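Local coordinates for protein LC-Est1C (Uncultured organism, PDB 3WYD) that hydrolyses carboxylic esters as the C-terminal esterase domain, with an alpha/beta hydrolase fold, of a metagenome-derived enzyme from leaf-branch compost, at residues A98-R101 with R102-I106; A202-F205 with K206-F209; L147-A150 with N151-H154; F62-E65 with A66-G70. All blocks are in the same frame, centred on the assembly; numbering follows the deposited sequence.

Contact 1: residues A98-R101 with R102-I106; sequences AEVR and RDYKI
Tyr104 N donates to Val100 O at 2.9 Å, and the same i to i+4 pattern joins Asp103 N to Glu99 O and Arg102 N to Ala98 O. Beyond these three bonds the chain turns out of the helix, and two waters take over. Water 1 bridges Arg101 O and Ile106 N, standing 2.8 Å from the carbonyl oxygen of Arg101. Water 2 accepts from Arg101 NE and donates to Ile106 O, which ties the arginine side chain to the backbone beyond the turn. Residues 98-103 form the C-terminal end of helix 88-103, one of the helices flanking the central sheet of the alpha/beta hydrolase fold, and Tyr104 is the first residue to leave helical geometry. The guanidinium of Arg102 folds back along the helix because its chain bends at chi3 (-62°), and one face lies over Glu99 CA, with NH2 3.5 Å from that atom. The Glu99 carboxylate stands nearly perpendicular to this guanidinium, OE1 4.2 Å from Arg102 NH2, beyond salt-bridge range; its OE2 bonds instead to Tyr23 OH. Val100 O lies in the plane of the Tyr104 ring at its edge, 3.6 Å from CD2. On the buried side Val100 CG1 meets Tyr104 CD2 at 4.1 Å and Ile106 CD1 at 4.2 Å, and Leu25 and Leu39 of the sheet pack against Val100.

Contact 2: residues A202-F205 with K206-F209; sequences ARTF and KDVF
Thr204 O accepts from Val208 N at 2.9 Å in an almost straight bond, with an N-H...O angle of 163°. One residue on, Phe205 O takes the N-H of Phe209 at 3.0 Å. The amide of Lys206, in the first turn, is served by water 3, which accepts from Lys206 N and donates to Ala202 O, each at 3.0 Å. Phe205 N reaches back to Ala202 O as well, so that carbonyl receives both a backbone and a water hydrogen. The two bonds at Ala202 O link helix 199-203 to helix 205-213, the last helix of this alpha/beta hydrolase domain, whose first turn holds the other two and has Thr204 at the N-cap position. The threonine does not cap with its side chain: a chi1 of 57° sets OG1 between its own backbone N and carbonyl carbon, and the hydroxyl bonds to Val200 O in the preceding helix. Asp207 crosses Thr204 at about a right angle, its OD2 3.4 Å from Thr204 CA and also against CB and CG2, while Lys206 NZ pairs with Asp210 one turn further on. Val208 CG2 packs 3.3 Å from Thr204 O. The Phe209 ring presents its edge to Phe205 O, which lies in the ring plane 3.3 Å from CD2. The Phe205 ring, in turn, has Ala202 CA centred over one face, and its edge-to-face partner is Phe62 of helix 57-69.

Contact 3: residues L147-A150 with N151-H154; sequences LGMA and NIAH
Met149 and Ile152 meet on the inner side of a 3-10 turn, where the sulfur SD of the methionine touches the terminal methyl CD1 of the isoleucine at 4.0 Å. Their side chains run at a slant to one another. The methionine is bent at both chi2 and chi3, near -66° and -69°, which curls its thioether round toward Ile152. In the isoleucine, a chi1 of 56° tucks CG1 between the backbone N and carbonyl carbon, where it rests 3.5 Å from Met149 O. That carbonyl also accepts from Ile152 N at 3.1 Å, the donor standing well above the carbonyl plane. The i to i+3 spacing recurs in two weak bonds, Asn151 N to Gly148 O and Ala153 N to Ala150 O. Asn151 lays its CB 3.2 Å from Gly148 O. Water 4 joins Ala150 O to His154 ND1, at 2.8 Å from the imidazole nitrogen, while His154 NE2 bonds to Pro131 O. The turn belongs to the long connection between strands 136-140 and 157-162. Met149 and Ile152 both pack against Trp124 and Met128 of helix 118-129 and touch Gln157 of strand 157-162, and Met149 also reaches Met176, Ala179 and Ala180 of helix 171-181.

Contact 4: residues F62-E65 with A66-G70; sequences FMIE and AENRG
The last turns of helix 57-69, after which Gly70 leaves helical geometry with positive phi, carry an i to i+4 salt bridge between Glu65 and Arg69. The two side chains lie alongside each other and point the same way. Arg69 grips a single oxygen, Glu65 OE1, with two nitrogens: NE at 2.8 Å and NH2 at 3.0 Å. This oxygen lies in the guanidinium plane, yet both nitrogens approach it from above the same face of the carboxylate, whose plane is turned 56° from that of the guanidinium. A bend at chi2 (-75°) in Glu65 brings OE1 back to meet the extended arginine. Water 5 donates to OE1 at 2.6 Å and accepts from Asn68 ND2, giving the oxygen a third partner. In the backbone of the same turn, Arg69 N bonds to Glu65 O at 2.9 Å, and Ile64 CG2 lies beside Asn68 ND2 at 3.7 Å. A leucine in place of Arg69 would probably leave the Glu65 carboxylate without its charged mate and freer to turn, and take from Asp213 and Asp210 the charge that meets them, though Asp210 would keep Lys206. Those two aspartates, which meet Arg69 NH1, tie this helix to helix 205-213, while Met63 and Ala66 pack on strands 72-76 and 23-26.

How the contacts relate
Contacts 2 and 4 form one packed unit, their centres about 11 Å apart: Phe209 CB lies 3.4 Å from Arg69 CZ, and Phe205 CD1 lies 3.5 Å from Phe62 CD1, joining helices 57-69 and 205-213. Phe62 and Phe205 also lie near, without touching, a probable nucleophile elbow at Ser117, whose likely triad partners are His197 and Asp165, which places these two contacts near the presumed active site. Contact 1, about 19 Å from contact 4 between centres, ends a helix on the other face of the sheet. Contact 3 lies, between centres, about 29 Å from contact 4, across the chain's centre, and about 27 Å from contact 1.

Contact 1: residues A98-R101 with R102-I106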
ATOM      1  N   ALA A  98      -8.551  -9.241  19.225  1.00 20.34           N
ATOM      2  CA  ALA A  98      -8.799  -9.407  20.651  1.00 20.61           C
ATOM      3  C   ALA A  98     -10.277  -9.185  20.932  1.00 20.75           C
ATOM      4  O   ALA A  98     -10.877  -9.966  21.676  1.00 23.65           O
ATOM      5  CB  ALA A  98      -7.921  -8.465  21.483  1.00 20.61           C
ATOM      6  N   GLU A  99     -10.884  -8.221  20.260  1.00 20.02           N
ATOM      7  CA  GLU A  99     -12.323  -8.005  20.468  1.00 19.43           C
ATOM      8  C   GLU A  99     -13.146  -9.210  19.988  1.00 20.35           C
ATOM      9  O   GLU A  99     -14.077  -9.661  20.643  1.00 19.92           O
ATOM     10  CB  GLU A  99     -12.786  -6.753  19.769  1.00 20.50           C
ATOM     11  CG  GLU A  99     -14.229  -6.418  20.062  1.00 21.41           C
ATOM     12  CD  GLU A  99     -14.581  -5.064  19.500  1.00 25.37           C
ATOM     13  OE1 GLU A  99     -14.309  -4.060  20.177  1.00 35.41           O
ATOM     14  OE2 GLU A  99     -15.100  -5.002  18.369  1.00 28.74           O
ATOM     15  N   VAL A 100     -12.816  -9.744  18.815  1.00 17.09           N
ATOM     16  CA  VAL A 100     -13.545 -10.887  18.330  1.00 17.43           C
ATOM     17  C   VAL A 100     -13.390 -12.072  19.290  1.00 19.70           C
ATOM     18  O   VAL A 100     -14.335 -12.819  19.511  1.00 19.58           O
ATOM     19  CB  VAL A 100     -13.124 -11.260  16.869  1.00 17.59           C
ATOM     20  CG1 VAL A 100     -13.711 -12.571  16.447  1.00 16.82           C
ATOM     21  CG2 VAL A 100     -13.527 -10.124  15.905  1.00 17.97           C
ATOM     22  N   ARG A 101     -12.183 -12.261  19.838  1.00 16.44           N
ATOM     23  CA  ARG A 101     -11.947 -13.383  20.741  1.00 19.36           C
ATOM     24  C   ARG A 101     -12.672 -13.228  22.087  1.00 19.35           C
ATOM     25  O   ARG A 101     -13.098 -14.233  22.649  1.00 20.96           O
ATOM     26  CB  ARG A 101     -10.446 -13.603  20.960  1.00 16.80           C
ATOM     27  CG  ARG A 101      -9.713 -13.997  19.679  1.00 17.57           C
ATOM     28  CD  ARG A 101      -8.213 -14.120  19.948  1.00 20.98           C
ATOM     29  NE  ARG A 101      -7.879 -15.321  20.722  1.00 23.19           N
ATOM     30  CZ  ARG A 101      -6.627 -15.675  20.996  1.00 24.00           C
ATOM     31  NH1 ARG A 101      -5.645 -14.863  20.647  1.00 20.80           N
ATOM     32  NH2 ARG A 101      -6.372 -16.819  21.617  1.00 29.18           N
ATOM     33  N   ARG A 102     -12.948 -11.978  22.462  1.00 21.59           N
ATOM     34  CA  ARG A 102     -13.830 -11.665  23.611  1.00 23.08           C
ATOM     35  C   ARG A 102     -15.286 -12.024  23.314  1.00 24.06           C
ATOM     36  O   ARG A 102     -15.972 -12.658  24.135  1.00 25.40           O
ATOM     37  CB  ARG A 102     -13.719 -10.188  24.007  1.00 24.30           C
ATOM     38  CG  ARG A 102     -12.484  -9.858  24.857  1.00 29.36           C
ATOM     39  CD  ARG A 102     -12.611  -8.519  25.593  1.00 31.21           C
ATOM     40  NE  ARG A 102     -12.749  -7.373  24.690  1.00 34.56           N
ATOM     41  CZ  ARG A 102     -11.743  -6.853  23.993  1.00 37.49           C
ATOM     42  NH1 ARG A 102     -10.526  -7.367  24.114  1.00 36.18           N
ATOM     43  NH2 ARG A 102     -11.942  -5.808  23.194  1.00 35.08           N
ATOM     44  N   ASP A 103     -15.744 -11.632  22.131  1.00 21.54           N
ATOM     45  CA  ASP A 103     -17.165 -11.686  21.777  1.00 20.21           C
ATOM     46  C   ASP A 103     -17.656 -13.035  21.300  1.00 20.25           C
ATOM     47  O   ASP A 103     -18.842 -13.353  21.425  1.00 21.88           O
ATOM     48  CB  ASP A 103     -17.463 -10.642  20.708  1.00 19.43           C
ATOM     49  CG  ASP A 103     -17.346  -9.237  21.216  1.00 23.13           C
ATOM     50  OD1 ASP A 103     -17.257  -9.034  22.458  1.00 26.90           O
ATOM     51  OD2 ASP A 103     -17.344  -8.323  20.369  1.00 24.55           O
ATOM     52  N   TYR A 104     -16.755 -13.828  20.711  1.00 18.63           N
ATOM     53  CA  TYR A 104     -17.090 -15.103  20.106  1.00 19.50           C
ATOM     54  C   TYR A 104     -16.195 -16.172  20.703  1.00 19.01           C
ATOM     55  O   TYR A 104     -15.080 -15.836  21.131  1.00 19.44           O
ATOM     56  CB  TYR A 104     -16.841 -15.039  18.570  1.00 19.81           C
ATOM     57  CG  TYR A 104     -17.803 -14.100  17.876  1.00 17.74           C
ATOM     58  CD1 TYR A 104     -19.036 -14.585  17.461  1.00 20.39           C
ATOM     59  CD2 TYR A 104     -17.588 -12.725  17.890  1.00 17.60           C
ATOM     60  CE1 TYR A 104     -19.995 -13.726  16.978  1.00 18.33           C
ATOM     61  CE2 TYR A 104     -18.564 -11.834  17.405  1.00 20.51           C
ATOM     62  CZ  TYR A 104     -19.747 -12.374  16.938  1.00 18.52           C
ATOM     63  OH  TYR A 104     -20.731 -11.520  16.468  1.00 22.48           O
ATOM     64  N   LYS A 105     -16.622 -17.434  20.612  1.00 17.83           N
ATOM     65  CA  LYS A 105     -15.780 -18.560  21.015  1.00 17.88           C
ATOM     66  C   LYS A 105     -14.832 -18.905  19.897  1.00 17.44           C
ATOM     67  O   LYS A 105     -15.223 -19.531  18.924  1.00 18.62           O
ATOM     68  CB  LYS A 105     -16.599 -19.802  21.388  1.00 19.99           C
ATOM     69  CG  LYS A 105     -17.378 -19.627  22.686  1.00 29.89           C
ATOM     70  CD  LYS A 105     -17.941 -20.957  23.148  1.00 31.79           C
ATOM     71  CE  LYS A 105     -16.849 -21.848  23.733  1.00 36.58           C
ATOM     72  NZ  LYS A 105     -16.595 -21.503  25.168  1.00 39.04           N
ATOM     73  N   ILE A 106     -13.589 -18.466  20.041  1.00 15.47           N
ATOM     74  CA  ILE A 106     -12.608 -18.688  18.979  1.00 15.27           C
ATOM     75  C   ILE A 106     -11.569 -19.711  19.431  1.00 15.26           C
ATOM     76  O   ILE A 106     -11.023 -19.615  20.540  1.00 15.73           O
ATOM     77  CB  ILE A 106     -11.855 -17.376  18.614  1.00 14.84           C
ATOM     78  CG1 ILE A 106     -12.823 -16.265  18.195  1.00 16.40           C
ATOM     79  CG2 ILE A 106     -10.762 -17.635  17.565  1.00 14.28           C
ATOM     80  CD1 ILE A 106     -13.760 -16.680  17.070  1.00 16.99           C
TER
HETATM   81  O   HOH W   1     -12.652 -17.007  22.252  1.00 22.73           O
HETATM   82  O   HOH W   2      -9.619 -17.544  21.594  1.00 24.04           O

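Contact 2: residues A202-F205 with K206-F209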
ATOM      1  N   ALA A 202      -9.332 -13.756  -5.943  1.00 15.87           N
ATOM      2  CA  ALA A 202     -10.524 -14.607  -5.838  1.00 14.47           C
ATOM      3  C   ALA A 202     -10.296 -16.006  -6.433  1.00 14.92           C
ATOM      4  O   ALA A 202     -10.811 -16.980  -5.881  1.00 17.24           O
ATOM      5  CB  ALA A 202     -11.731 -13.941  -6.493  1.00 17.41           C
ATOM      6  N   ARG A 203      -9.438 -16.114  -7.458  1.00 16.07           N
ATOM      7  CA  ARG A 203      -9.047 -17.391  -8.087  1.00 18.35           C
ATOM      8  C   ARG A 203      -8.562 -18.424  -7.045  1.00 16.84           C
ATOM      9  O   ARG A 203      -8.760 -19.634  -7.176  1.00 18.45           O
ATOM     10  CB  ARG A 203      -7.880 -17.123  -9.067  1.00 18.85           C
ATOM     11  CG  ARG A 203      -7.325 -18.387  -9.670  1.00 25.30           C
ATOM     12  CD  ARG A 203      -6.017 -18.115 -10.353  1.00 26.27           C
ATOM     13  NE  ARG A 203      -5.514 -19.289 -11.040  1.00 27.78           N
ATOM     14  CZ  ARG A 203      -5.558 -19.418 -12.368  1.00 25.29           C
ATOM     15  NH1 ARG A 203      -6.020 -18.407 -13.099  1.00 23.26           N
ATOM     16  NH2 ARG A 203      -4.985 -20.456 -12.951  1.00 29.88           N
ATOM     17  N   THR A 204      -7.905 -17.927  -5.997  1.00 12.79           N
ATOM     18  CA  THR A 204      -7.246 -18.830  -5.049  1.00 13.08           C
ATOM     19  C   THR A 204      -7.927 -18.875  -3.668  1.00 13.77           C
ATOM     20  O   THR A 204      -7.346 -19.425  -2.724  1.00 12.41           O
ATOM     21  CB  THR A 204      -5.731 -18.540  -4.879  1.00 12.34           C
ATOM     22  OG1 THR A 204      -5.526 -17.177  -4.475  1.00 12.63           O
ATOM     23  CG2 THR A 204      -4.957 -18.842  -6.181  1.00 12.84           C
ATOM     24  N   PHE A 205      -9.115 -18.288  -3.522  1.00 13.47           N
ATOM     25  CA  PHE A 205      -9.823 -18.423  -2.253  1.00 13.47           C
ATOM     26  C   PHE A 205      -9.976 -19.877  -1.837  1.00 13.60           C
ATOM     27  O   PHE A 205      -9.805 -20.201  -0.657  1.00 13.96           O
ATOM     28  CB  PHE A 205     -11.188 -17.758  -2.259  1.00 12.42           C
ATOM     29  CG  PHE A 205     -11.141 -16.265  -2.315  1.00 13.61           C
ATOM     30  CD1 PHE A 205     -10.027 -15.550  -1.902  1.00 11.02           C
ATOM     31  CD2 PHE A 205     -12.283 -15.557  -2.689  1.00 16.35           C
ATOM     32  CE1 PHE A 205     -10.012 -14.148  -1.995  1.00 12.70           C
ATOM     33  CE2 PHE A 205     -12.315 -14.178  -2.691  1.00 16.98           C
ATOM     34  CZ  PHE A 205     -11.179 -13.453  -2.340  1.00 17.53           C
ATOM     35  N   LYS A 206     -10.230 -20.763  -2.797  1.00 15.42           N
ATOM     36  CA  LYS A 206     -10.357 -22.185  -2.443  1.00 15.04           C
ATOM     37  C   LYS A 206      -9.069 -22.743  -1.884  1.00 14.27           C
ATOM     38  O   LYS A 206      -9.089 -23.502  -0.922  1.00 15.48           O
ATOM     39  CB  LYS A 206     -10.788 -23.019  -3.683  1.00 17.98           C
ATOM     40  CG  LYS A 206     -11.018 -24.496  -3.354  1.00 25.89           C
ATOM     41  CD  LYS A 206     -11.426 -25.292  -4.605  1.00 36.26           C
ATOM     42  CE  LYS A 206     -11.760 -26.739  -4.269  1.00 37.34           C
ATOM     43  NZ  LYS A 206     -10.567 -27.486  -3.783  1.00 43.03           N
ATOM     44  N   ASP A 207      -7.946 -22.364  -2.497  1.00 15.00           N
ATOM     45  CA  ASP A 207      -6.656 -22.858  -2.060  1.00 13.42           C
ATOM     46  C   ASP A 207      -6.344 -22.309  -0.655  1.00 13.97           C
ATOM     47  O   ASP A 207      -5.747 -22.995   0.163  1.00 13.92           O
ATOM     48  CB  ASP A 207      -5.584 -22.403  -3.035  1.00 15.18           C
ATOM     49  CG  ASP A 207      -5.853 -22.892  -4.447  1.00 17.95           C
ATOM     50  OD1 ASP A 207      -5.489 -24.050  -4.720  1.00 21.93           O
ATOM     51  OD2 ASP A 207      -6.425 -22.129  -5.260  1.00 21.95           O
ATOM     52  N   VAL A 208      -6.682 -21.055  -0.419  1.00 12.98           N
ATOM     53  CA  VAL A 208      -6.456 -20.462   0.918  1.00 12.53           C
ATOM     54  C   VAL A 208      -7.241 -21.206   2.012  1.00 13.00           C
ATOM     55  O   VAL A 208      -6.663 -21.580   3.049  1.00 11.71           O
ATOM     56  CB  VAL A 208      -6.867 -18.978   0.920  1.00 11.35           C
ATOM     57  CG1 VAL A 208      -6.913 -18.371   2.327  1.00 13.62           C
ATOM     58  CG2 VAL A 208      -5.967 -18.162  -0.003  1.00 13.78           C
ATOM     59  N   PHE A 209      -8.536 -21.446   1.785  1.00 13.20           N
ATOM     60  CA  PHE A 209      -9.330 -22.159   2.782  1.00 12.57           C
ATOM     61  C   PHE A 209      -8.889 -23.612   2.893  1.00 14.07           C
ATOM     62  O   PHE A 209      -8.886 -24.165   3.999  1.00 14.67           O
ATOM     63  CB  PHE A 209     -10.818 -22.027   2.488  1.00 12.48           C
ATOM     64  CG  PHE A 209     -11.393 -20.734   2.987  1.00 12.42           C
ATOM     65  CD1 PHE A 209     -11.900 -20.659   4.288  1.00 13.15           C
ATOM     66  CD2 PHE A 209     -11.437 -19.605   2.178  1.00 14.95           C
ATOM     67  CE1 PHE A 209     -12.416 -19.488   4.775  1.00 14.30           C
ATOM     68  CE2 PHE A 209     -12.010 -18.435   2.632  1.00 15.98           C
ATOM     69  CZ  PHE A 209     -12.503 -18.361   3.921  1.00 14.65           C
TER
HETATM   70  O   HOH W   3     -11.427 -19.895  -5.366  1.00 21.61           O

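Contact 3: residues L147-A150 with N151-H154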
ATOM      1  N   LEU A 147      14.338 -11.127   5.483  1.00 18.44           N
ATOM      2  CA  LEU A 147      15.066 -11.425   6.727  1.00 20.41           C
ATOM      3  C   LEU A 147      14.209 -11.734   7.948  1.00 22.62           C
ATOM      4  O   LEU A 147      14.715 -12.258   8.944  1.00 26.37           O
ATOM      5  CB  LEU A 147      16.113 -10.328   7.018  1.00 21.96           C
ATOM      6  CG  LEU A 147      17.189 -10.185   5.929  1.00 27.59           C
ATOM      7  CD1 LEU A 147      18.099  -8.918   6.117  1.00 31.76           C
ATOM      8  CD2 LEU A 147      18.067 -11.472   5.780  1.00 27.26           C
ATOM      9  N   GLY A 148      12.905 -11.484   7.871  1.00 18.48           N
ATOM     10  CA  GLY A 148      11.991 -11.819   8.954  1.00 19.38           C
ATOM     11  C   GLY A 148      11.343 -13.192   8.838  1.00 17.23           C
ATOM     12  O   GLY A 148      10.538 -13.581   9.674  1.00 16.76           O
ATOM     13  N   MET A 149      11.635 -13.910   7.766  1.00 17.35           N
ATOM     14  CA  MET A 149      10.985 -15.200   7.561  1.00 15.79           C
ATOM     15  C   MET A 149      11.411 -16.234   8.625  1.00 15.31           C
ATOM     16  O   MET A 149      10.629 -17.142   8.984  1.00 13.88           O
ATOM     17  CB  MET A 149      11.230 -15.691   6.130  1.00 14.18           C
ATOM     18  CG  MET A 149      10.560 -14.745   5.052  1.00 14.94           C
ATOM     19  SD  MET A 149       8.791 -14.714   5.097  1.00 18.36           S
ATOM     20  CE  MET A 149       8.442 -16.359   4.506  1.00 16.63           C
ATOM     21  N   ALA A 150      12.619 -16.112   9.202  1.00 15.62           N
ATOM     22  CA  ALA A 150      12.998 -17.061  10.231  1.00 15.16           C
ATOM     23  C   ALA A 150      12.072 -17.029  11.483  1.00 14.25           C
ATOM     24  O   ALA A 150      11.763 -18.072  12.085  1.00 17.50           O
ATOM     25  CB  ALA A 150      14.469 -16.772  10.662  1.00 18.78           C
ATOM     26  N   ASN A 151      11.550 -15.819  11.739  1.00 16.43           N
ATOM     27  CA  ASN A 151      10.647 -15.501  12.859  1.00 17.48           C
ATOM     28  C   ASN A 151       9.351 -16.300  12.791  1.00 16.92           C
ATOM     29  O   ASN A 151       8.735 -16.568  13.828  1.00 17.15           O
ATOM     30  CB  ASN A 151      10.219 -13.992  12.834  1.00 18.29           C
ATOM     31  CG  ASN A 151      11.312 -13.053  13.307  1.00 30.32           C
ATOM     32  OD1 ASN A 151      12.453 -13.465  13.500  1.00 43.02           O
ATOM     33  ND2 ASN A 151      10.965 -11.774  13.484  1.00 35.69           N
ATOM     34  N   ILE A 152       8.953 -16.649  11.569  1.00 13.03           N
ATOM     35  CA  ILE A 152       7.639 -17.268  11.309  1.00 11.89           C
ATOM     36  C   ILE A 152       7.803 -18.616  10.598  1.00 11.31           C
ATOM     37  O   ILE A 152       6.866 -19.127   9.982  1.00 13.09           O
ATOM     38  CB  ILE A 152       6.687 -16.318  10.489  1.00 11.94           C
ATOM     39  CG1 ILE A 152       7.341 -15.892   9.171  1.00 11.23           C
ATOM     40  CG2 ILE A 152       6.349 -15.101  11.329  1.00 14.89           C
ATOM     41  CD1 ILE A 152       6.354 -15.115   8.237  1.00 13.25           C
ATOM     42  N   ALA A 153       8.989 -19.218  10.710  1.00 11.26           N
ATOM     43  CA  ALA A 153       9.231 -20.505  10.052  1.00 11.70           C
ATOM     44  C   ALA A 153       8.372 -21.644  10.578  1.00 11.61           C
ATOM     45  O   ALA A 153       8.200 -22.643   9.896  1.00 13.30           O
ATOM     46  CB  ALA A 153      10.720 -20.868  10.135  1.00 12.46           C
ATOM     47  N   HIS A 154       7.853 -21.501  11.807  1.00 12.24           N
ATOM     48  CA  HIS A 154       6.931 -22.479  12.336  1.00 13.47           C
ATOM     49  C   HIS A 154       5.490 -22.309  11.872  1.00 12.97           C
ATOM     50  O   HIS A 154       4.634 -23.102  12.244  1.00 15.83           O
ATOM     51  CB  HIS A 154       6.955 -22.365  13.865  1.00 13.89           C
ATOM     52  CG  HIS A 154       6.518 -21.026  14.365  1.00 13.73           C
ATOM     53  ND1 HIS A 154       7.276 -19.887  14.199  1.00 14.92           N
ATOM     54  CD2 HIS A 154       5.376 -20.635  14.985  1.00 16.43           C
ATOM     55  CE1 HIS A 154       6.626 -18.851  14.706  1.00 14.59           C
ATOM     56  NE2 HIS A 154       5.472 -19.283  15.193  1.00 13.98           N
TER
HETATM   57  O   HOH W   4      10.100 -20.031  13.951  1.00 25.29           O

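Contact 4: residues F62-E65 with A66-G70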
ATOM      1  N   PHE A  62     -15.542 -14.945  -1.025  1.00 17.14           N
ATOM      2  CA  PHE A  62     -14.818 -15.338   0.182  1.00 15.80           C
ATOM      3  C   PHE A  62     -15.757 -15.856   1.274  1.00 17.32           C
ATOM      4  O   PHE A  62     -15.434 -16.812   1.989  1.00 16.65           O
ATOM      5  CB  PHE A  62     -14.008 -14.129   0.669  1.00 15.14           C
ATOM      6  CG  PHE A  62     -12.901 -14.485   1.627  1.00 18.57           C
ATOM      7  CD1 PHE A  62     -11.625 -14.769   1.159  1.00 15.73           C
ATOM      8  CD2 PHE A  62     -13.135 -14.510   3.004  1.00 17.07           C
ATOM      9  CE1 PHE A  62     -10.590 -15.094   2.068  1.00 14.12           C
ATOM     10  CE2 PHE A  62     -12.117 -14.853   3.913  1.00 15.52           C
ATOM     11  CZ  PHE A  62     -10.827 -15.058   3.458  1.00 13.50           C
ATOM     12  N   MET A  63     -16.916 -15.232   1.399  1.00 17.19           N
ATOM     13  CA  MET A  63     -17.819 -15.574   2.485  1.00 17.21           C
ATOM     14  C   MET A  63     -18.629 -16.833   2.226  1.00 19.92           C
ATOM     15  O   MET A  63     -19.053 -17.463   3.167  1.00 19.59           O
ATOM     16  CB  MET A  63     -18.742 -14.392   2.807  1.00 15.99           C
ATOM     17  CG  MET A  63     -18.024 -13.095   3.012  1.00 15.85           C
ATOM     18  SD  MET A  63     -16.792 -13.172   4.365  1.00 18.06           S
ATOM     19  CE  MET A  63     -15.877 -11.651   4.063  1.00 20.64           C
ATOM     20  N   ILE A  64     -18.796 -17.212   0.954  1.00 19.63           N
ATOM     21  CA  ILE A  64     -19.293 -18.550   0.589  1.00 20.89           C
ATOM     22  C   ILE A  64     -18.382 -19.639   1.149  1.00 20.45           C
ATOM     23  O   ILE A  64     -18.861 -20.585   1.787  1.00 20.74           O
ATOM     24  CB  ILE A  64     -19.432 -18.679  -0.932  1.00 20.20           C
ATOM     25  CG1 ILE A  64     -20.394 -17.606  -1.433  1.00 25.78           C
ATOM     26  CG2 ILE A  64     -19.945 -20.078  -1.314  1.00 24.68           C
ATOM     27  CD1 ILE A  64     -20.502 -17.571  -2.949  1.00 30.14           C
ATOM     28  N   GLU A  65     -17.063 -19.483   0.987  1.00 17.74           N
ATOM     29  CA  GLU A  65     -16.169 -20.472   1.568  1.00 19.12           C
ATOM     30  C   GLU A  65     -16.335 -20.479   3.110  1.00 18.24           C
ATOM     31  O   GLU A  65     -16.333 -21.546   3.721  1.00 17.00           O
ATOM     32  CB  GLU A  65     -14.696 -20.211   1.201  1.00 22.18           C
ATOM     33  CG  GLU A  65     -14.371 -20.291  -0.292  1.00 19.56           C
ATOM     34  CD  GLU A  65     -14.323 -21.709  -0.842  1.00 29.50           C
ATOM     35  OE1 GLU A  65     -14.585 -22.661  -0.080  1.00 26.11           O
ATOM     36  OE2 GLU A  65     -13.979 -21.880  -2.035  1.00 34.25           O
ATOM     37  N   ALA A  66     -16.320 -19.307   3.747  1.00 16.23           N
ATOM     38  CA  ALA A  66     -16.421 -19.231   5.223  1.00 16.48           C
ATOM     39  C   ALA A  66     -17.689 -19.916   5.735  1.00 15.68           C
ATOM     40  O   ALA A  66     -17.656 -20.585   6.742  1.00 17.89           O
ATOM     41  CB  ALA A  66     -16.397 -17.785   5.710  1.00 15.38           C
ATOM     42  N   GLU A  67     -18.812 -19.691   5.056  1.00 17.09           N
ATOM     43  CA  GLU A  67     -20.071 -20.315   5.431  1.00 19.01           C
ATOM     44  C   GLU A  67     -20.002 -21.815   5.210  1.00 18.78           C
ATOM     45  O   GLU A  67     -20.370 -22.596   6.113  1.00 21.06           O
ATOM     46  CB  GLU A  67     -21.180 -19.696   4.573  1.00 19.38           C
ATOM     47  CG  GLU A  67     -22.555 -20.371   4.769  1.00 19.57           C
ATOM     48  CD  GLU A  67     -22.996 -20.401   6.210  1.00 23.49           C
ATOM     49  OE1 GLU A  67     -22.853 -19.381   6.932  1.00 21.12           O
ATOM     50  OE2 GLU A  67     -23.646 -21.410   6.567  1.00 29.26           O
ATOM     51  N   ASN A  68     -19.478 -22.230   4.061  1.00 20.92           N
ATOM     52  CA  ASN A  68     -19.425 -23.666   3.745  1.00 21.30           C
ATOM     53  C   ASN A  68     -18.551 -24.424   4.742  1.00 20.66           C
ATOM     54  O   ASN A  68     -18.873 -25.545   5.145  1.00 23.93           O
ATOM     55  CB  ASN A  68     -18.958 -23.901   2.312  1.00 21.74           C
ATOM     56  CG  ASN A  68     -20.008 -23.504   1.296  1.00 28.15           C
ATOM     57  OD1 ASN A  68     -21.156 -23.210   1.659  1.00 28.80           O
ATOM     58  ND2 ASN A  68     -19.615 -23.457   0.031  1.00 26.97           N
ATOM     59  N   ARG A  69     -17.462 -23.799   5.184  1.00 19.57           N
ATOM     60  CA  ARG A  69     -16.452 -24.525   5.940  1.00 18.60           C
ATOM     61  C   ARG A  69     -16.476 -24.141   7.437  1.00 17.89           C
ATOM     62  O   ARG A  69     -15.822 -24.803   8.264  1.00 20.37           O
ATOM     63  CB  ARG A  69     -15.069 -24.262   5.344  1.00 18.01           C
ATOM     64  CG  ARG A  69     -14.964 -24.536   3.871  1.00 17.28           C
ATOM     65  CD  ARG A  69     -13.593 -24.199   3.411  1.00 19.05           C
ATOM     66  NE  ARG A  69     -13.451 -24.202   1.949  1.00 18.39           N
ATOM     67  CZ  ARG A  69     -12.464 -24.810   1.302  1.00 16.94           C
ATOM     68  NH1 ARG A  69     -11.599 -25.601   1.952  1.00 18.35           N
ATOM     69  NH2 ARG A  69     -12.346 -24.645  -0.006  1.00 18.39           N
ATOM     70  N   GLY A  70     -17.264 -23.133   7.790  1.00 18.31           N
ATOM     71  CA  GLY A  70     -17.494 -22.771   9.190  1.00 15.98           C
ATOM     72  C   GLY A  70     -16.431 -21.898   9.834  1.00 16.66           C
ATOM     73  O   GLY A  70     -16.043 -22.127  10.958  1.00 18.15           O
TER
HETATM   74  O   HOH W   5     -16.545 -24.355  -0.118  1.00 32.59           O